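Local coordinates for protein alpha-L-arabinofuranosidase B (Aspergillus kawachii, PDB 6SXT) that hydrolyses terminal non-reducing alpha-L-arabinofuranosides of arabinan, arabinoxylan and arabinogalactan, helping to break down plant hemicellulose, at residues I75-Q78 against G82-L85; G100-A105 against N282-Q287; N166-S171 against D203-L208; A236-I241 against S297-D302. All coordinates share one frame; numbering follows the deposited sequence. Where two conformers were deposited one is given.

Interaction 1 (I75-Q78 against G82-L85)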
loop_
_atom_site.group_PDB
_atom_site.type_symbol
_atom_site.label_atom_id
_atom_site.label_comp_id
_atom_site.label_asym_id
_atom_site.label_seq_id
_atom_site.Cartn_x
_atom_site.Cartn_y
_atom_site.Cartn_z
ATOM N N ILE A 75 1.505 4.942 -12.403
ATOM C CA ILE A 75 2.937 4.962 -12.031
ATOM C C ILE A 75 3.678 4.835 -13.359
ATOM O O ILE A 75 3.614 3.811 -14.018
ATOM C CB ILE A 75 3.287 3.845 -11.040
ATOM C CG1 ILE A 75 2.380 3.867 -9.790
ATOM C CG2 ILE A 75 4.720 3.996 -10.634
ATOM C CD1 ILE A 75 2.314 2.553 -9.065
ATOM N N TYR A 76 4.341 5.899 -13.763
ATOM C CA TYR A 76 4.944 5.918 -15.111
ATOM C C TYR A 76 6.206 5.068 -15.162
ATOM O O TYR A 76 6.943 4.917 -14.160
ATOM C CB TYR A 76 5.241 7.368 -15.536
ATOM C CG TYR A 76 4.012 8.203 -15.783
ATOM C CD1 TYR A 76 3.167 7.922 -16.840
ATOM C CD2 TYR A 76 3.668 9.249 -14.939
ATOM C CE1 TYR A 76 2.037 8.696 -17.054
ATOM C CE2 TYR A 76 2.513 10.003 -15.134
ATOM C CZ TYR A 76 1.705 9.731 -16.213
ATOM O OH TYR A 76 0.574 10.498 -16.462
ATOM N N ASP A 77 6.458 4.469 -16.312
ATOM C CA ASP A 77 7.718 3.765 -16.604
ATOM C C ASP A 77 8.757 4.809 -16.981
ATOM O O ASP A 77 8.622 5.446 -18.053
ATOM C CB ASP A 77 7.451 2.760 -17.716
ATOM C CG ASP A 77 8.726 2.166 -18.265
ATOM O OD1 ASP A 77 9.768 2.198 -17.559
ATOM O OD2 ASP A 77 8.653 1.677 -19.398
ATOM N N GLN A 78 9.808 4.970 -16.188
ATOM C CA GLN A 78 10.858 5.974 -16.432
ATOM C C GLN A 78 11.804 5.537 -17.564
ATOM O O GLN A 78 12.627 6.357 -17.998
ATOM C CB GLN A 78 11.660 6.249 -15.162
ATOM C CG GLN A 78 10.793 6.673 -14.017
ATOM C CD GLN A 78 11.591 6.865 -12.756
ATOM O OE1 GLN A 78 12.798 7.073 -12.832
ATOM N NE2 GLN A 78 10.919 6.724 -11.580
ATOM N N GLY A 82 7.397 2.688 -22.213
ATOM C CA GLY A 82 5.945 2.870 -22.188
ATOM C C GLY A 82 5.226 1.952 -21.230
ATOM O O GLY A 82 4.013 1.866 -21.288
ATOM N N ASN A 83 5.944 1.278 -20.313
ATOM C CA ASN A 83 5.366 0.226 -19.457
ATOM C C ASN A 83 4.703 0.829 -18.215
ATOM O O ASN A 83 4.952 0.346 -17.083
ATOM C CB ASN A 83 6.414 -0.833 -19.104
ATOM C CG ASN A 83 6.893 -1.521 -20.357
ATOM O OD1 ASN A 83 6.063 -1.710 -21.277
ATOM N ND2 ASN A 83 8.152 -1.954 -20.401
ATOM N N HIS A 84 3.883 1.844 -18.382
ATOM C CA HIS A 84 3.232 2.537 -17.248
ATOM C C HIS A 84 2.220 1.603 -16.591
ATOM O O HIS A 84 1.547 0.794 -17.265
ATOM C CB HIS A 84 2.521 3.778 -17.768
ATOM C CG HIS A 84 3.322 4.588 -18.710
ATOM N ND1 HIS A 84 4.593 5.036 -18.430
ATOM C CD2 HIS A 84 2.975 5.088 -19.929
ATOM C CE1 HIS A 84 5.013 5.766 -19.450
ATOM N NE2 HIS A 84 4.042 5.787 -20.409
ATOM N N LEU A 85 2.142 1.661 -15.265
ATOM C CA LEU A 85 1.172 0.864 -14.499
ATOM C C LEU A 85 -0.105 1.664 -14.266
ATOM O O LEU A 85 -0.050 2.802 -13.780
ATOM C CB LEU A 85 1.794 0.475 -13.162
ATOM C CG LEU A 85 3.001 -0.415 -13.243
ATOM C CD1 LEU A 85 3.577 -0.657 -11.853
ATOM C CD2 LEU A 85 2.673 -1.727 -13.890
HETATM O O HOH W 1 8.228 4.940 -20.732
#
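Tyr76 turns the CD1 edge of its ring onto one face of the His84 imidazole, a T-shaped stack with the two planes at 85°. Tyr76 CD1 lies 3.6 Å from His84 ND1, offset toward the rim of the imidazole, and Gly82 O sits over the opposite face. In the plane of that ring, His84 ND1 accepts a nearly straight hydrogen bond from Asp77 N at 2.9 Å. Contacts on both faces and a hydrogen bond at one edge probably limit rotation of the imidazole. All this belongs to the short reversal joining strand 70-75 to strand 86-87, two strands of different sheets in the concanavalin-like catalytic domain. A single antiparallel hydrogen-bonded pair, Ile75 with Leu85, closes its base: Leu85 N reaches Ile75 O at 2.9 Å, and Ile75 N reaches Leu85 O at 3.0 Å. Nearer the tip, the Asp77 carboxyl group swings anti to its own backbone N (chi1 169°) and over to Asn83, the centre of an inverse gamma turn. There the anti lone pair of OD2 takes the N-H of Asn83, while OD1 is held by Ser79 OG and Ala18 N. One water links Asp77 O to Gly82 N, and Asn83 ND2 binds Val16 O and Thr136 O.

Interaction 2 (G100-A105 against N282-Q287); sequences GYDNLA and NSNGAQ
Just after the proton donor Asp281 of the catalytic domain, the loop leading to strand 288-296 turns Asn282 toward Asp102, in the loop that precedes strand 105-106. Second-shell contacts of this sort illustrate how two chain regions far apart in sequence can meet beside an active site mainly through side chains: the nearest CA atoms, those of Asp102 and Asn284, are still 7.6 Å apart. The carboxylate of Asp102 and the carboxamide of Asn282 approach from opposite directions, head to head and almost coplanar, their planes 18° apart. Asn282 CG lies 3.5 Å from both OD1 and OD2 of Asp102. Which end of the Asn282 amide faces which carboxylate oxygen is uncertain. Asn282 also adopts a left-handed backbone conformation, and its CG lies anti to the backbone N (chi1 -163°), which sends the amide across to Asp102. Asn284 flanks the pair, its CG 3.9 Å from Asp102 OD1. Beyond the contact, Ser283 OG binds Asp281 OD1 and the backbone of Gly285 pairs with that of Cys160, a residue of the ligand pocket. The Asn284 amide nitrogen serves two carbonyls, Asp94 O and, within its own loop, Asn282 O, where the ND2-O distance is 2.9 Å and the N-H...O angle 173°.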
loop_
_atom_site.group_PDB
_atom_site.type_symbol
_atom_site.label_atom_id
_atom_site.label_comp_id
_atom_site.label_asym_id
_atom_site.label_seq_id
_atom_site.Cartn_x
_atom_site.Cartn_y
_atom_site.Cartn_z
ATOM N N GLY A 100 -15.354 -4.632 -12.065
ATOM C CA GLY A 100 -14.411 -5.637 -11.563
ATOM C C GLY A 100 -12.956 -5.201 -11.687
ATOM O O GLY A 100 -12.076 -6.055 -11.475
ATOM N N TYR A 101 -12.706 -3.945 -12.020
ATOM C CA TYR A 101 -11.333 -3.386 -11.877
ATOM C C TYR A 101 -10.954 -3.389 -10.403
ATOM O O TYR A 101 -11.780 -3.501 -9.481
ATOM C CB TYR A 101 -11.211 -1.966 -12.434
ATOM C CG TYR A 101 -10.984 -1.962 -13.912
ATOM C CD1 TYR A 101 -12.025 -2.249 -14.797
ATOM C CD2 TYR A 101 -9.750 -1.629 -14.451
ATOM C CE1 TYR A 101 -11.791 -2.282 -16.161
ATOM C CE2 TYR A 101 -9.509 -1.671 -15.806
ATOM C CZ TYR A 101 -10.533 -2.024 -16.659
ATOM O OH TYR A 101 -10.303 -2.007 -18.008
ATOM N N ASP A 102 -9.635 -3.336 -10.188
ATOM C CA ASP A 102 -9.124 -3.185 -8.819
ATOM C C ASP A 102 -9.133 -1.719 -8.428
ATOM O O ASP A 102 -9.285 -0.836 -9.261
ATOM C CB ASP A 102 -7.721 -3.754 -8.766
ATOM C CG ASP A 102 -7.614 -5.247 -9.004
ATOM O OD1 ASP A 102 -8.646 -5.952 -8.883
ATOM O OD2 ASP A 102 -6.519 -5.697 -9.380
ATOM N N ASN A 103 -9.083 -1.468 -7.123
ATOM C CA ASN A 103 -9.009 -0.103 -6.599
ATOM C C ASN A 103 -7.634 0.524 -6.965
ATOM O O ASN A 103 -6.590 -0.192 -6.982
ATOM C CB ASN A 103 -9.114 -0.069 -5.095
ATOM C CG ASN A 103 -10.437 -0.542 -4.532
ATOM O OD1 ASN A 103 -10.434 -1.174 -3.488
ATOM N ND2 ASN A 103 -11.547 -0.197 -5.179
ATOM N N LEU A 104 -7.678 1.832 -7.152
ATOM C CA LEU A 104 -6.456 2.672 -7.107
ATOM C C LEU A 104 -6.042 2.904 -5.657
ATOM O O LEU A 104 -6.874 2.986 -4.731
ATOM C CB LEU A 104 -6.721 3.988 -7.813
ATOM C CG LEU A 104 -6.990 3.870 -9.313
ATOM C CD1 LEU A 104 -7.434 5.210 -9.824
ATOM C CD2 LEU A 104 -5.799 3.382 -10.049
ATOM N N ALA A 105 -4.750 3.131 -5.462
ATOM C CA ALA A 105 -4.213 3.493 -4.143
ATOM C C ALA A 105 -4.459 4.944 -3.817
ATOM O O ALA A 105 -4.362 5.821 -4.692
ATOM C CB ALA A 105 -2.731 3.177 -4.065
ATOM N N ASN A 282 -5.261 -11.858 -11.146
ATOM C CA ASN A 282 -5.966 -10.778 -10.436
ATOM C C ASN A 282 -6.396 -11.192 -9.026
ATOM O O ASN A 282 -7.262 -10.541 -8.487
ATOM C CB ASN A 282 -7.118 -10.129 -11.239
ATOM C CG ASN A 282 -7.517 -8.803 -10.638
ATOM O OD1 ASN A 282 -8.733 -8.497 -10.398
ATOM N ND2 ASN A 282 -6.484 -8.014 -10.353
ATOM N N SER A 283 -5.791 -12.198 -8.422
ATOM C CA SER A 283 -5.980 -12.443 -6.985
ATOM C C SER A 283 -5.724 -11.111 -6.286
ATOM O O SER A 283 -4.621 -10.576 -6.482
ATOM C CB SER A 283 -5.085 -13.511 -6.440
ATOM O OG SER A 283 -5.404 -14.815 -6.975
ATOM N N ASN A 284 -6.664 -10.607 -5.518
ATOM C CA ASN A 284 -6.596 -9.216 -4.994
ATOM C C ASN A 284 -6.878 -9.142 -3.496
ATOM O O ASN A 284 -7.501 -8.183 -3.074
ATOM C CB ASN A 284 -7.403 -8.257 -5.856
ATOM C CG ASN A 284 -8.917 -8.465 -5.963
ATOM O OD1 ASN A 284 -9.714 -7.800 -5.250
ATOM N ND2 ASN A 284 -9.317 -9.281 -6.907
ATOM N N GLY A 285 -6.453 -10.129 -2.728
ATOM C CA GLY A 285 -6.667 -10.119 -1.276
ATOM C C GLY A 285 -5.518 -9.520 -0.477
ATOM O O GLY A 285 -5.696 -9.287 0.720
ATOM N N ALA A 286 -4.373 -9.283 -1.129
ATOM C CA ALA A 286 -3.137 -8.920 -0.408
ATOM C C ALA A 286 -3.079 -7.420 -0.132
ATOM O O ALA A 286 -3.784 -6.595 -0.744
ATOM C CB ALA A 286 -1.921 -9.385 -1.168
ATOM N N GLN A 287 -2.181 -7.080 0.774
ATOM C CA GLN A 287 -1.843 -5.685 1.046
ATOM C C GLN A 287 -0.327 -5.556 1.098
ATOM O O GLN A 287 0.376 -6.516 1.403
ATOM C CB GLN A 287 -2.526 -5.176 2.323
ATOM C CG GLN A 287 -2.040 -5.863 3.579
ATOM C CD GLN A 287 -2.867 -5.547 4.806
ATOM O OE1 GLN A 287 -3.988 -5.023 4.672
ATOM N NE2 GLN A 287 -2.330 -5.813 6.005
#

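Interaction 3 (N166-S171 against D203-L208). With LXE ([(1~{S},2~{S},3~{S},4~{S})-2-(hydroxymethyl)-3,4-bis(oxidanyl)cyclopentyl]azanium), chain G; EDO (1,2-ethanediol), chain N.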
loop_
_atom_site.group_PDB
_atom_site.type_symbol
_atom_site.label_atom_id
_atom_site.label_comp_id
_atom_site.label_asym_id
_atom_site.label_seq_id
_atom_site.Cartn_x
_atom_site.Cartn_y
_atom_site.Cartn_z
ATOM N N ASN A 166 6.687 -10.047 -13.389
ATOM C CA ASN A 166 6.308 -10.557 -14.722
ATOM C C ASN A 166 5.087 -11.468 -14.586
ATOM O O ASN A 166 5.089 -12.369 -13.710
ATOM C CB ASN A 166 7.491 -11.322 -15.309
ATOM C CG ASN A 166 7.482 -11.474 -16.817
ATOM O OD1 ASN A 166 6.445 -11.865 -17.374
ATOM N ND2 ASN A 166 8.578 -11.138 -17.475
ATOM N N ALA A 167 4.067 -11.242 -15.411
ATOM C CA ALA A 167 2.825 -12.002 -15.303
ATOM C C ALA A 167 2.154 -12.223 -16.658
ATOM O O ALA A 167 2.724 -11.893 -17.673
ATOM C CB ALA A 167 1.919 -11.378 -14.306
ATOM N N GLU A 168 0.938 -12.754 -16.580
ATOM C CA GLU A 168 0.182 -13.180 -17.766
ATOM C C GLU A 168 -0.502 -11.988 -18.418
ATOM O O GLU A 168 -1.077 -11.136 -17.722
ATOM C CB GLU A 168 -0.879 -14.168 -17.345
ATOM C CG GLU A 168 -0.313 -15.460 -16.827
ATOM C CD GLU A 168 -0.269 -15.564 -15.321
ATOM O OE1 GLU A 168 -0.224 -14.495 -14.669
ATOM O OE2 GLU A 168 -0.339 -16.726 -14.814
ATOM N N THR A 169 -0.514 -11.928 -19.749
ATOM C CA THR A 169 -1.150 -10.807 -20.453
ATOM C C THR A 169 -2.667 -10.892 -20.413
ATOM O O THR A 169 -3.296 -9.877 -20.673
ATOM C CB THR A 169 -0.668 -10.700 -21.894
ATOM O OG1 THR A 169 -0.897 -11.962 -22.530
ATOM C CG2 THR A 169 0.793 -10.368 -21.985
ATOM N N SER A 170 -3.241 -12.054 -20.126
ATOM C CA SER A 170 -4.706 -12.233 -20.068
ATOM C C SER A 170 -5.314 -11.888 -18.711
ATOM O O SER A 170 -6.545 -12.001 -18.560
ATOM C CB SER A 170 -5.045 -13.649 -20.453
ATOM O OG SER A 170 -4.461 -14.562 -19.544
ATOM N N SER A 171 -4.500 -11.678 -17.652
ATOM C CA SER A 171 -4.984 -11.524 -16.279
ATOM C C SER A 171 -5.604 -12.829 -15.778
ATOM O O SER A 171 -6.403 -12.797 -14.833
ATOM C CB SER A 171 -5.915 -10.366 -16.114
ATOM O OG SER A 171 -5.398 -9.185 -16.740
ATOM N N ASP A 203 6.786 -15.693 -7.034
ATOM C CA ASP A 203 5.523 -16.224 -7.599
ATOM C C ASP A 203 5.861 -16.674 -9.002
ATOM O O ASP A 203 6.159 -15.854 -9.888
ATOM C CB ASP A 203 4.424 -15.173 -7.535
ATOM C CG ASP A 203 3.035 -15.696 -7.830
ATOM O OD1 ASP A 203 2.979 -16.888 -8.291
ATOM O OD2 ASP A 203 2.063 -14.934 -7.497
ATOM N N MET A 204 5.755 -18.002 -9.225
ATOM C CA MET A 204 5.995 -18.595 -10.563
ATOM C C MET A 204 4.685 -19.180 -11.115
ATOM O O MET A 204 4.770 -19.846 -12.149
ATOM C CB MET A 204 7.074 -19.669 -10.485
ATOM C CG MET A 204 8.421 -19.112 -10.088
ATOM S SD MET A 204 9.765 -20.320 -10.355
ATOM C CE MET A 204 11.039 -19.604 -9.311
ATOM N N GLU A 205 3.571 -18.844 -10.486
ATOM C CA GLU A 205 2.188 -19.299 -10.775
ATOM C C GLU A 205 1.992 -20.734 -10.235
ATOM O O GLU A 205 2.826 -21.622 -10.503
ATOM C CB GLU A 205 1.858 -19.181 -12.262
ATOM C CG GLU A 205 0.398 -19.471 -12.602
ATOM C CD GLU A 205 -0.636 -18.582 -11.944
ATOM O OE1 GLU A 205 -1.301 -17.777 -12.584
ATOM O OE2 GLU A 205 -0.822 -18.638 -10.562
ATOM N N ASN A 206 0.897 -20.868 -9.511
ATOM C CA ASN A 206 0.489 -22.079 -8.756
ATOM C C ASN A 206 1.594 -22.447 -7.781
ATOM O O ASN A 206 1.714 -23.607 -7.364
ATOM C CB ASN A 206 0.162 -23.235 -9.708
ATOM C CG ASN A 206 -0.863 -22.838 -10.763
ATOM O OD1 ASN A 206 -0.729 -23.267 -11.902
ATOM N ND2 ASN A 206 -1.858 -22.055 -10.413
ATOM N N ASN A 207 2.324 -21.448 -7.301
ATOM C CA ASN A 207 3.386 -21.653 -6.299
ATOM C C ASN A 207 3.997 -20.269 -6.002
ATOM O O ASN A 207 4.420 -19.637 -6.939
ATOM C CB ASN A 207 4.476 -22.622 -6.732
ATOM C CG ASN A 207 4.341 -24.020 -6.118
ATOM O OD1 ASN A 207 4.088 -24.183 -4.916
ATOM N ND2 ASN A 207 4.372 -25.022 -6.995
ATOM N N LEU A 208 4.132 -19.989 -4.710
ATOM C CA LEU A 208 5.109 -19.004 -4.191
ATOM C C LEU A 208 6.254 -19.851 -3.681
ATOM O O LEU A 208 6.004 -20.776 -2.864
ATOM C CB LEU A 208 4.466 -18.203 -3.081
ATOM C CG LEU A 208 3.175 -17.461 -3.401
ATOM C CD1 LEU A 208 2.683 -16.722 -2.175
ATOM C CD2 LEU A 208 3.337 -16.516 -4.549
HETATM C "C1'" LXE G . -1.887 -17.973 -9.953
HETATM C "C2'" LXE G . -1.761 -16.475 -9.671
HETATM O "O2'" LXE G . -1.532 -15.753 -10.827
HETATM C "C3'" LXE G . -0.629 -16.472 -8.739
HETATM O "O3'" LXE G . -0.488 -15.109 -8.157
HETATM C "C4'" LXE G . -1.111 -17.454 -7.692
HETATM C "C5'" LXE G . 0.021 -18.078 -6.898
HETATM O "O5'" LXE G . 1.034 -18.667 -7.683
HETATM C "C6'" LXE G . -1.918 -18.512 -8.545
HETATM N "N1'" LXE G . -3.295 -18.526 -7.970
HETATM C C1 EDO N . 2.261 -14.488 -24.739
HETATM O O1 EDO N . 1.048 -14.135 -24.137
HETATM C C2 EDO N . 3.301 -13.428 -24.609
HETATM O O2 EDO N . 4.538 -13.807 -25.237
#
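Glu168 and Glu205 cross at about a right angle in the active site of this retaining glycosidase, the planes of their carboxyl groups 49° apart. Glu205 is the nucleophile, and Glu168 comes to it from the turn that follows strand 166-167, presenting OE2 to Glu205 OE1 at 2.6 Å. Each chain reaches this position through a bend: Glu168 is kinked at chi2 (100°), whereas Glu205 sends CG anti to its backbone N and then folds at its own chi2. The two oxygens of the nucleophile have different tasks. Glu205 OE2 is joined covalently to C1' of the aziridine-derived cyclopentyl inhibitor, a bond of 1.4 Å that traps a mimic of the glycosyl-enzyme intermediate. The anti lone pair of Glu205 OE2 also accepts the N-H of Asn206. Glu205 OE1, facing Glu168, receives the inhibitor hydroxyl O2' at 2.7 Å. Asp203 binds two inhibitor hydroxyls, O5' donating to OD1 and O3' donating to OD2, the latter at 2.6 Å. The same OD1 accepts the backbone N-H of Glu205 in an Asx turn, so that one substrate-binding carboxylate also helps to position the nucleophile's main chain. Outside the two segments, the proton donor Asp281 binds the inhibitor through OD2, and Asp173 holds the Asn206 amide. On the backbone side, the N-H of Asn207 donates to the inhibitor's O5', with N and O5' 3.1 Å apart.

Interaction 4 (A236-I241 against S297-D302). With EDO (1,2-ethanediol), chain B.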
loop_
_atom_site.group_PDB
_atom_site.type_symbol
_atom_site.label_atom_id
_atom_site.label_comp_id
_atom_site.label_asym_id
_atom_site.label_seq_id
_atom_site.Cartn_x
_atom_site.Cartn_y
_atom_site.Cartn_z
ATOM N N ALA A 236 17.792 -19.234 -17.454
ATOM C CA ALA A 236 17.632 -20.631 -17.925
ATOM C C ALA A 236 18.029 -21.605 -16.811
ATOM O O ALA A 236 19.229 -21.741 -16.593
ATOM C CB ALA A 236 18.489 -20.773 -19.170
ATOM N N ASP A 237 17.034 -22.152 -16.168
ATOM C CA ASP A 237 17.137 -23.082 -15.018
ATOM C C ASP A 237 18.028 -22.456 -13.950
ATOM O O ASP A 237 18.815 -23.157 -13.278
ATOM C CB ASP A 237 17.753 -24.412 -15.463
ATOM C CG ASP A 237 17.415 -25.545 -14.528
ATOM O OD1 ASP A 237 16.541 -25.398 -13.709
ATOM O OD2 ASP A 237 17.977 -26.634 -14.760
ATOM N N LYS A 238 17.879 -21.151 -13.725
ATOM C CA LYS A 238 18.528 -20.544 -12.538
ATOM C C LYS A 238 17.623 -19.404 -12.053
ATOM O O LYS A 238 16.979 -18.732 -12.893
ATOM C CB LYS A 238 19.946 -20.000 -12.759
ATOM C CG LYS A 238 20.154 -18.984 -13.865
ATOM C CD LYS A 238 21.643 -18.647 -14.110
ATOM C CE LYS A 238 21.831 -17.500 -15.088
ATOM N NZ LYS A 238 23.263 -17.297 -15.431
ATOM N N TRP A 239 17.601 -19.167 -10.746
ATOM C CA TRP A 239 16.883 -17.979 -10.211
ATOM C C TRP A 239 17.413 -17.703 -8.820
ATOM O O TRP A 239 18.138 -18.549 -8.230
ATOM C CB TRP A 239 15.378 -18.199 -10.198
ATOM C CG TRP A 239 14.938 -19.303 -9.311
ATOM C CD1 TRP A 239 15.163 -20.644 -9.537
ATOM C CD2 TRP A 239 14.237 -19.214 -8.076
ATOM N NE1 TRP A 239 14.583 -21.367 -8.560
ATOM C CE2 TRP A 239 14.043 -20.518 -7.596
ATOM C CE3 TRP A 239 13.746 -18.151 -7.294
ATOM C CZ2 TRP A 239 13.411 -20.788 -6.391
ATOM C CZ3 TRP A 239 13.129 -18.422 -6.117
ATOM C CH2 TRP A 239 12.963 -19.716 -5.643
ATOM N N ALA A 240 17.069 -16.544 -8.280
ATOM C CA ALA A 240 17.603 -16.163 -6.961
ATOM C C ALA A 240 16.666 -15.205 -6.236
ATOM O O ALA A 240 15.908 -14.448 -6.883
ATOM C CB ALA A 240 18.932 -15.509 -7.113
ATOM N N ILE A 241 16.729 -15.261 -4.918
ATOM C CA ILE A 241 16.084 -14.309 -3.989
ATOM C C ILE A 241 17.208 -13.690 -3.196
ATOM O O ILE A 241 17.929 -14.422 -2.530
ATOM C CB ILE A 241 15.112 -14.975 -3.017
ATOM C CG1 ILE A 241 13.969 -15.687 -3.755
ATOM C CG2 ILE A 241 14.627 -13.989 -1.971
ATOM C CD1 ILE A 241 13.147 -16.561 -2.866
ATOM N N SER A 297 16.154 -6.486 -18.515
ATOM C CA SER A 297 16.466 -7.527 -19.526
ATOM C C SER A 297 17.829 -8.108 -19.177
ATOM O O SER A 297 18.721 -7.340 -18.967
ATOM C CB SER A 297 16.439 -6.912 -20.910
ATOM O OG SER A 297 17.013 -7.783 -21.863
ATOM N N GLY A 298 17.982 -9.406 -19.152
ATOM C CA GLY A 298 19.235 -10.032 -18.754
ATOM C C GLY A 298 19.224 -10.365 -17.273
ATOM O O GLY A 298 18.449 -9.794 -16.483
ATOM N N TYR A 299 20.190 -11.156 -16.868
ATOM C CA TYR A 299 20.304 -11.693 -15.514
ATOM C C TYR A 299 21.349 -10.899 -14.758
ATOM O O TYR A 299 22.530 -10.996 -15.038
ATOM C CB TYR A 299 20.753 -13.158 -15.565
ATOM C CG TYR A 299 20.658 -13.899 -14.273
ATOM C CD1 TYR A 299 19.511 -14.561 -13.889
ATOM C CD2 TYR A 299 21.779 -14.071 -13.475
ATOM C CE1 TYR A 299 19.435 -15.307 -12.731
ATOM C CE2 TYR A 299 21.722 -14.825 -12.312
ATOM C CZ TYR A 299 20.555 -15.461 -11.940
ATOM O OH TYR A 299 20.434 -16.225 -10.832
ATOM N N PRO A 300 20.964 -9.980 -13.832
ATOM C CA PRO A 300 21.966 -9.088 -13.250
ATOM C C PRO A 300 22.973 -9.846 -12.392
ATOM O O PRO A 300 22.610 -10.819 -11.728
ATOM C CB PRO A 300 21.152 -8.181 -12.318
ATOM C CG PRO A 300 19.773 -8.224 -12.907
ATOM C CD PRO A 300 19.605 -9.654 -13.387
ATOM N N SER A 301 24.208 -9.370 -12.454
ATOM C CA SER A 301 25.265 -9.889 -11.555
ATOM C C SER A 301 24.940 -9.505 -10.113
ATOM O O SER A 301 24.271 -8.507 -9.834
ATOM C CB SER A 301 26.610 -9.402 -11.939
ATOM O OG SER A 301 26.754 -7.989 -11.740
ATOM N N ASP A 302 25.480 -10.281 -9.170
ATOM C CA ASP A 302 25.409 -9.906 -7.758
ATOM C C ASP A 302 26.025 -8.511 -7.579
ATOM O O ASP A 302 25.476 -7.736 -6.755
ATOM C CB ASP A 302 26.073 -10.889 -6.786
ATOM C CG ASP A 302 25.337 -12.197 -6.572
ATOM O OD1 ASP A 302 24.300 -12.432 -7.283
ATOM O OD2 ASP A 302 25.743 -12.949 -5.678
HETATM C C1 EDO B . 20.492 -17.320 -18.494
HETATM O O1 EDO B . 19.300 -17.641 -19.025
HETATM C C2 EDO B . 21.138 -16.295 -19.285
HETATM O O2 EDO B . 21.679 -15.335 -18.392
#
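Tyr299 carries the contact from the segment 297-302, meeting Lys238, Trp239 and Ala240 of the segment 236-241. The chain enters through Gly298, whose positive phi turns the backbone just before the tyrosine. At Tyr299 itself CG lies anti to the backbone N (chi1 -169°), which extends the ring toward strand 238-245. Lys238, its chain straight beyond CG, runs over one face of that ring. Lys238 CE sits 3.6 Å from the centroid of the Tyr299 ring, only 5° off the normal, a CH-pi contact squarely over the centre. Lys238 NZ lies 4.4 Å from the Tyr299 centroid, still over the face, and adds a cation-pi interaction; the aliphatic chain and the charge thus share one aromatic surface. At the far end of the ring Tyr299 OH comes 3.9 Å from Trp239 C and 4.1 Å from Ala240 CB, with Trp239 CA near the plane at the edge. Next, Pro300 O accepts from Lys233 NZ. Ser301 is the N-cap of helix 302-315, its OG hydrogen-bonded to Thr304 OG1, and Asp302 in the first turn makes a salt bridge with Lys233. Lys233 belongs to strand 227-235 and also touches the Tyr299 side chain. The contact therefore joins the lead-in to helix 302-315 to one surface of the large antiparallel sheet, where strand 238-245 runs between strands 227-235 and 250-257, while the Trp239 side chain packs against strand 199-203.

All four contacts lie in the concanavalin-like catalytic domain, none in the arabinose-binding domain. Along the chain, interaction 1 closes first; interaction 3 is nested inside the long loop closed by interaction 2, and interactions 2 and 4 alternate. Interactions 2 and 3 have centres about 15 Å apart. Interaction 4, its centre about 18 Å from that of interaction 3, touches it directly: Met204 CE packs 3.4 Å from Trp239 CD2, connecting the nucleophile loop to the large antiparallel sheet. The centres of interactions 1 and 3 are about 20 Å apart, yet strand 273-276, which packs against Ile75 and Leu85, also touches Ala167. Interactions 2 and 3 thus lie at or beside the catalytic site, whereas 1 and 4 join more distant parts of the same domain.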